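PDB 2CGQ: ACYL carrier protein ACPA from Mycobacterium tuberculosis, which probably carries growing or activated acyl chains on a phosphopantetheine arm, as other acyl carrier proteins do. Local coordinates for residues Leu55-Ser59 with Leu60-Gln64; Leu65-Glu68 with Leu69-Glu72. All coordinates share one frame; numbering follows the deposited sequence. Where two conformers were deposited one is given.

Contact 1: residues Leu55-Ser59 with Leu60-Gln64; sequences LGFDS and LKLFQ
The chain turns from loop into helix at D58, whose carbonyl O accepts from L62 N at 2.9 Å, while S59 O accepts from F63 N to form the next helical bond. D58 is the N-cap: its carboxylate OD1 takes the K61 N-H at 2.9 Å, in a fairly straight bond (160° at the hydrogen). With CG held between the backbone N and the carbonyl carbon (chi1 59°), the carboxylate turns onto the N-terminal end of the first turn, and OD1 also lies 3.3 Å from K61 CG. The extended K61 chain crosses this carboxylate obliquely without a direct salt bridge; its NZ donates to a water at 2.7 Å, and that water donates to G56 O. F57 meets the helix with a ring edge: K61 O lies 3.5 Å from F57 CE2, near the ring plane. K61 CB, 3.5 Å from F57 CD2, stands well to one side of that plane. L62 CD2 packs obliquely on F57, and both side chains also touch L51 in the preceding loop. The sequence G56-F57-D58-S59-L60 matches the phosphopantetheine attachment motif of carrier proteins, in which the serine bears the prosthetic group; S59, at the start of the helix, is probably that serine.

Contact 2: residues Leu65-Glu68 with Leu69-Glu72; sequences LITE and LEDE
The carboxylate of E70 is a flat group laid back against the preceding turn: I66 CG2 stands over one face, 4.2 Å from E70 CD, and T67 CA lies obliquely on that same side, 4.0 Å from OE1. The other oxygen, OE2, accepts from I77 N beyond the helix, which helps to fix the rotation of the group. D71 leans back too, and T67 OG1 likewise reaches back one turn, hydrogen-bonded to F63 O. The carboxylates of E68 and E72, one turn apart, do not meet directly, with E68 OE1 and E72 OE2 5.2 Å apart. In the E68 conformer given, a water donates to E68 OE1 and, weakly, to E72 OE2. Each also has a firmer partner on helix 27-39: R37 makes a salt bridge to E68, which probably eases any repulsion, and T34 OG1 bonds to E72. L65 and L69 run side by side in the same direction, their CD1 atoms 3.8 Å apart. L65 CG lies anti to the backbone N (chi1 179°), which swings CD1 onward to its neighbour. Four successive backbone bonds, from L69 N to L65 O through E72 N to E68 O, make this a regular alpha-helix. Its leucine face packs on V91 and V95 of helix 88-96, and L65 also reaches I35 and I38 of helix 27-39, while I66 touches I85, in the loop just after helix 79-84.

Overall arrangement
From the N terminus the chain forms helix 27-39, then a long loop that ends in 55-59. Contact 1 closes the short turn from that loop into helix 59-73; contact 2 follows in series farther along the same helix, so the two neither nest nor cross. Their centres lie about 12 Å apart, and they meet where F57 CE2 packs 4.0 Å from L65 CD2, joining the loop to the buried side of the helix. Contact 1 ties the loop and the helix start to L39 and I38 of helix 27-39. Contact 2 extends the tie to helix 88-96, so that helices 27-39 and 88-96 both pack against helix 59-73 in this small all-helical carrier fold.

Contact 1: residues Leu55-Ser59 with Leu60-Gln64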
ATOM      1  N   LEU A  55      -1.038   5.245  10.050  1.00 27.26           N
ATOM      2  CA  LEU A  55      -1.256   6.118   8.885  1.00 28.41           C
ATOM      3  C   LEU A  55      -2.695   6.571   8.676  1.00 28.18           C
ATOM      4  O   LEU A  55      -2.953   7.477   7.858  1.00 29.74           O
ATOM      5  CB  LEU A  55      -0.728   5.447   7.624  1.00 29.17           C
ATOM      6  CG  LEU A  55       0.776   5.239   7.618  1.00 27.13           C
ATOM      7  CD1 LEU A  55       1.207   4.467   6.409  1.00 26.05           C
ATOM      8  CD2 LEU A  55       1.481   6.592   7.612  1.00 29.82           C
ATOM      9  N   GLY A  56      -3.607   5.932   9.404  1.00 28.42           N
ATOM     10  CA  GLY A  56      -5.020   6.235   9.401  1.00 29.33           C
ATOM     11  C   GLY A  56      -5.784   5.746   8.184  1.00 28.94           C
ATOM     12  O   GLY A  56      -6.791   6.356   7.770  1.00 28.09           O
ATOM     13  N   PHE A  57      -5.336   4.665   7.562  1.00 28.43           N
ATOM     14  CA  PHE A  57      -6.135   4.011   6.542  1.00 28.93           C
ATOM     15  C   PHE A  57      -7.441   3.514   7.145  1.00 29.49           C
ATOM     16  O   PHE A  57      -7.487   3.063   8.282  1.00 29.44           O
ATOM     17  CB  PHE A  57      -5.412   2.814   5.882  1.00 29.03           C
ATOM     18  CG  PHE A  57      -4.468   3.203   4.778  1.00 26.36           C
ATOM     19  CD1 PHE A  57      -3.184   3.602   5.038  1.00 29.86           C
ATOM     20  CD2 PHE A  57      -4.894   3.199   3.463  1.00 30.38           C
ATOM     21  CE1 PHE A  57      -2.334   3.935   3.996  1.00 30.16           C
ATOM     22  CE2 PHE A  57      -4.041   3.530   2.424  1.00 30.98           C
ATOM     23  CZ  PHE A  57      -2.819   3.939   2.662  1.00 27.99           C
ATOM     24  N   ASP A  58      -8.503   3.616   6.351  1.00 30.29           N
ATOM     25  CA  ASP A  58      -9.782   3.042   6.655  1.00 30.75           C
ATOM     26  C   ASP A  58     -10.113   2.077   5.509  1.00 31.35           C
ATOM     27  O   ASP A  58      -9.289   1.834   4.631  1.00 30.48           O
ATOM     28  CB  ASP A  58     -10.840   4.151   6.871  1.00 31.33           C
ATOM     29  CG  ASP A  58     -11.012   5.061   5.679  1.00 32.91           C
ATOM     30  OD1 ASP A  58     -10.483   4.777   4.606  1.00 28.49           O
ATOM     31  OD2 ASP A  58     -11.746   6.078   5.792  1.00 35.92           O
ATOM     32  N   SER A  59     -11.285   1.465   5.542  1.00 30.98           N
ATOM     33  CA  SER A  59     -11.575   0.464   4.538  1.00 30.12           C
ATOM     34  C   SER A  59     -11.593   1.030   3.115  1.00 29.09           C
ATOM     35  O   SER A  59     -11.093   0.388   2.210  1.00 26.58           O
ATOM     36  CB  SER A  59     -12.873  -0.254   4.831  1.00 31.88           C
ATOM     37  OG  SER A  59     -13.919   0.673   4.842  1.00 37.94           O
ATOM     38  N   LEU A  60     -12.148   2.225   2.942  1.00 28.51           N
ATOM     39  CA  LEU A  60     -12.166   2.855   1.609  1.00 28.12           C
ATOM     40  C   LEU A  60     -10.698   3.070   1.180  1.00 27.77           C
ATOM     41  O   LEU A  60     -10.360   2.784   0.073  1.00 25.77           O
ATOM     42  CB  LEU A  60     -12.882   4.190   1.660  1.00 28.53           C
ATOM     43  CG  LEU A  60     -12.756   5.098   0.424  1.00 29.47           C
ATOM     44  CD1 LEU A  60     -13.116   4.342  -0.762  1.00 28.75           C
ATOM     45  CD2 LEU A  60     -13.586   6.329   0.588  1.00 32.10           C
ATOM     46  N   LYS A  61      -9.841   3.640   2.030  1.00 26.35           N
ATOM     47  CA  LYS A  61      -8.513   4.006   1.566  1.00 27.82           C
ATOM     48  C   LYS A  61      -7.680   2.756   1.310  1.00 27.04           C
ATOM     49  O   LYS A  61      -6.797   2.737   0.450  1.00 25.94           O
ATOM     50  CB  LYS A  61      -7.808   4.977   2.536  1.00 28.54           C
ATOM     51  CG  LYS A  61      -8.500   6.393   2.563  1.00 31.02           C
ATOM     52  CD  LYS A  61      -7.870   7.320   3.636  1.00 33.10           C
ATOM     53  CE  LYS A  61      -8.856   8.400   3.967  1.00 37.29           C
ATOM     54  NZ  LYS A  61      -8.364   9.670   4.647  1.00 40.56           N
ATOM     55  N   LEU A  62      -7.950   1.691   2.048  1.00 27.66           N
ATOM     56  CA  LEU A  62      -7.247   0.433   1.764  1.00 27.34           C
ATOM     57  C   LEU A  62      -7.676  -0.138   0.416  1.00 26.25           C
ATOM     58  O   LEU A  62      -6.851  -0.698  -0.293  1.00 26.88           O
ATOM     59  CB  LEU A  62      -7.525  -0.605   2.819  1.00 28.48           C
ATOM     60  CG  LEU A  62      -6.885  -0.264   4.153  1.00 29.56           C
ATOM     61  CD1 LEU A  62      -7.527  -1.109   5.271  1.00 34.21           C
ATOM     62  CD2 LEU A  62      -5.393  -0.367   4.078  1.00 31.99           C
ATOM     63  N   PHE A  63      -8.973  -0.034   0.085  1.00 26.50           N
ATOM     64  CA  PHE A  63      -9.458  -0.455  -1.220  1.00 25.92           C
ATOM     65  C   PHE A  63      -8.793   0.356  -2.315  1.00 24.82           C
ATOM     66  O   PHE A  63      -8.405  -0.152  -3.347  1.00 23.51           O
ATOM     67  CB  PHE A  63     -10.991  -0.295  -1.298  1.00 26.92           C
ATOM     68  CG  PHE A  63     -11.571  -0.649  -2.616  1.00 26.53           C
ATOM     69  CD1 PHE A  63     -11.780  -1.988  -2.964  1.00 29.62           C
ATOM     70  CD2 PHE A  63     -11.845   0.330  -3.557  1.00 27.51           C
ATOM     71  CE1 PHE A  63     -12.325  -2.325  -4.177  1.00 29.36           C
ATOM     72  CE2 PHE A  63     -12.357  -0.023  -4.823  1.00 30.67           C
ATOM     73  CZ  PHE A  63     -12.603  -1.350  -5.112  1.00 28.72           C
ATOM     74  N   GLN A  64      -8.693   1.679  -2.099  1.00 25.20           N
ATOM     75  CA  GLN A  64      -7.993   2.535  -3.041  1.00 25.05           C
ATOM     76  C   GLN A  64      -6.562   2.078  -3.199  1.00 25.26           C
ATOM     77  O   GLN A  64      -6.045   2.040  -4.304  1.00 24.41           O
ATOM     78  CB  GLN A  64      -8.002   3.983  -2.590  1.00 26.10           C
ATOM     79  CG  GLN A  64      -9.262   4.743  -2.746  1.00 26.38           C
ATOM     80  CD  GLN A  64      -9.018   6.214  -2.442  1.00 23.77           C
ATOM     81  OE1 GLN A  64      -9.094   6.608  -1.321  1.00 27.01           O
ATOM     82  NE2 GLN A  64      -8.711   7.003  -3.475  1.00 28.90           N
TER
HETATM   83  O   HOH W   1      -8.028   8.468   7.053  1.00 57.99           O

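Contact 2: residues Leu65-Glu68 with Leu69-Glu72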
ATOM      1  N   LEU A  65      -5.880   1.791  -2.099  1.00 25.36           N
ATOM      2  CA  LEU A  65      -4.488   1.386  -2.195  1.00 25.42           C
ATOM      3  C   LEU A  65      -4.308   0.143  -3.044  1.00 24.87           C
ATOM      4  O   LEU A  65      -3.453   0.116  -3.936  1.00 25.08           O
ATOM      5  CB  LEU A  65      -3.858   1.179  -0.820  1.00 25.17           C
ATOM      6  CG  LEU A  65      -2.441   0.745  -0.769  1.00 25.63           C
ATOM      7  CD1 LEU A  65      -1.512   1.763  -1.334  1.00 29.09           C
ATOM      8  CD2 LEU A  65      -2.096   0.504   0.708  1.00 27.42           C
ATOM      9  N   ILE A  66      -5.084  -0.881  -2.761  1.00 25.30           N
ATOM     10  CA  ILE A  66      -4.946  -2.159  -3.510  1.00 26.32           C
ATOM     11  C   ILE A  66      -5.214  -1.944  -5.012  1.00 25.00           C
ATOM     12  O   ILE A  66      -4.438  -2.315  -5.873  1.00 24.88           O
ATOM     13  CB  ILE A  66      -5.842  -3.259  -2.940  1.00 27.55           C
ATOM     14  CG1 ILE A  66      -5.475  -3.560  -1.440  1.00 28.85           C
ATOM     15  CG2 ILE A  66      -5.723  -4.525  -3.770  1.00 27.07           C
ATOM     16  CD1 ILE A  66      -3.993  -3.866  -1.167  1.00 31.46           C
ATOM     17  N   THR A  67      -6.317  -1.308  -5.332  1.00 25.58           N
ATOM     18  CA  THR A  67      -6.717  -1.117  -6.702  1.00 26.07           C
ATOM     19  C   THR A  67      -5.756  -0.149  -7.445  1.00 25.61           C
ATOM     20  O   THR A  67      -5.384  -0.391  -8.618  1.00 25.60           O
ATOM     21  CB  THR A  67      -8.197  -0.716  -6.790  1.00 26.42           C
ATOM     22  OG1 THR A  67      -8.439   0.530  -6.109  1.00 24.60           O
ATOM     23  CG2 THR A  67      -9.114  -1.818  -6.237  1.00 28.13           C
ATOM     24  N   GLU A  68      -5.373   0.973  -6.794  1.00 25.52           N
ATOM     25  CA  GLU A  68      -4.350   1.855  -7.385  1.00 25.65           C
ATOM     26  C   GLU A  68      -3.056   1.107  -7.742  1.00 25.12           C
ATOM     27  O   GLU A  68      -2.464   1.352  -8.801  1.00 24.52           O
ATOM     28  CB  GLU A  68      -4.073   3.090  -6.508  0.65 25.27           C
ATOM     29  CG  GLU A  68      -3.285   4.195  -7.220  0.65 27.03           C
ATOM     30  CD  GLU A  68      -3.501   5.618  -6.671  0.65 27.16           C
ATOM     31  OE1 GLU A  68      -2.607   6.480  -6.881  0.65 30.61           O
ATOM     32  OE2 GLU A  68      -4.568   5.870  -6.062  0.65 25.40           O
ATOM     33  N   LEU A  69      -2.550   0.280  -6.835  1.00 25.97           N
ATOM     34  CA  LEU A  69      -1.352  -0.486  -7.093  1.00 25.55           C
ATOM     35  C   LEU A  69      -1.543  -1.526  -8.181  1.00 25.60           C
ATOM     36  O   LEU A  69      -0.684  -1.672  -9.077  1.00 25.17           O
ATOM     37  CB  LEU A  69      -0.880  -1.179  -5.819  1.00 26.91           C
ATOM     38  CG  LEU A  69      -0.387  -0.239  -4.704  1.00 27.89           C
ATOM     39  CD1 LEU A  69      -0.095  -1.086  -3.484  1.00 31.28           C
ATOM     40  CD2 LEU A  69       0.778   0.512  -5.130  1.00 29.24           C
ATOM     41  N   GLU A  70      -2.708  -2.187  -8.183  1.00 25.32           N
ATOM     42  CA  GLU A  70      -2.987  -3.100  -9.313  1.00 25.59           C
ATOM     43  C   GLU A  70      -2.941  -2.371 -10.662  1.00 25.80           C
ATOM     44  O   GLU A  70      -2.335  -2.834 -11.643  1.00 26.82           O
ATOM     45  CB  GLU A  70      -4.384  -3.739  -9.140  1.00 26.50           C
ATOM     46  CG  GLU A  70      -4.435  -4.751  -7.972  1.00 24.61           C
ATOM     47  CD  GLU A  70      -5.779  -5.506  -7.891  1.00 26.21           C
ATOM     48  OE1 GLU A  70      -6.837  -4.869  -8.182  1.00 26.93           O
ATOM     49  OE2 GLU A  70      -5.786  -6.718  -7.507  1.00 25.77           O
ATOM     50  N   ASP A  71      -3.533  -1.187 -10.709  1.00 25.72           N
ATOM     51  CA  ASP A  71      -3.502  -0.428 -11.944  1.00 26.91           C
ATOM     52  C   ASP A  71      -2.110   0.145 -12.256  1.00 27.99           C
ATOM     53  O   ASP A  71      -1.721   0.228 -13.422  1.00 28.23           O
ATOM     54  CB  ASP A  71      -4.516   0.726 -11.879  1.00 28.26           C
ATOM     55  CG  ASP A  71      -5.966   0.262 -12.111  1.00 28.84           C
ATOM     56  OD1 ASP A  71      -6.146  -0.742 -12.844  1.00 25.89           O
ATOM     57  OD2 ASP A  71      -6.908   0.927 -11.599  1.00 28.20           O
ATOM     58  N   GLU A  72      -1.424   0.635 -11.226  1.00 28.06           N
ATOM     59  CA  GLU A  72      -0.112   1.292 -11.392  1.00 28.86           C
ATOM     60  C   GLU A  72       0.928   0.327 -11.882  1.00 28.67           C
ATOM     61  O   GLU A  72       1.748   0.648 -12.738  1.00 28.03           O
ATOM     62  CB  GLU A  72       0.354   1.917 -10.080  1.00 28.40           C
ATOM     63  CG  GLU A  72       1.701   2.627 -10.183  1.00 29.87           C
ATOM     64  CD  GLU A  72       2.060   3.397  -8.921  1.00 32.30           C
ATOM     65  OE1 GLU A  72       3.056   4.170  -8.973  1.00 36.14           O
ATOM     66  OE2 GLU A  72       1.350   3.205  -7.884  1.00 37.51           O
TER
HETATM   67  O   HOH W   2      -0.305   6.043  -7.706  1.00 43.15           O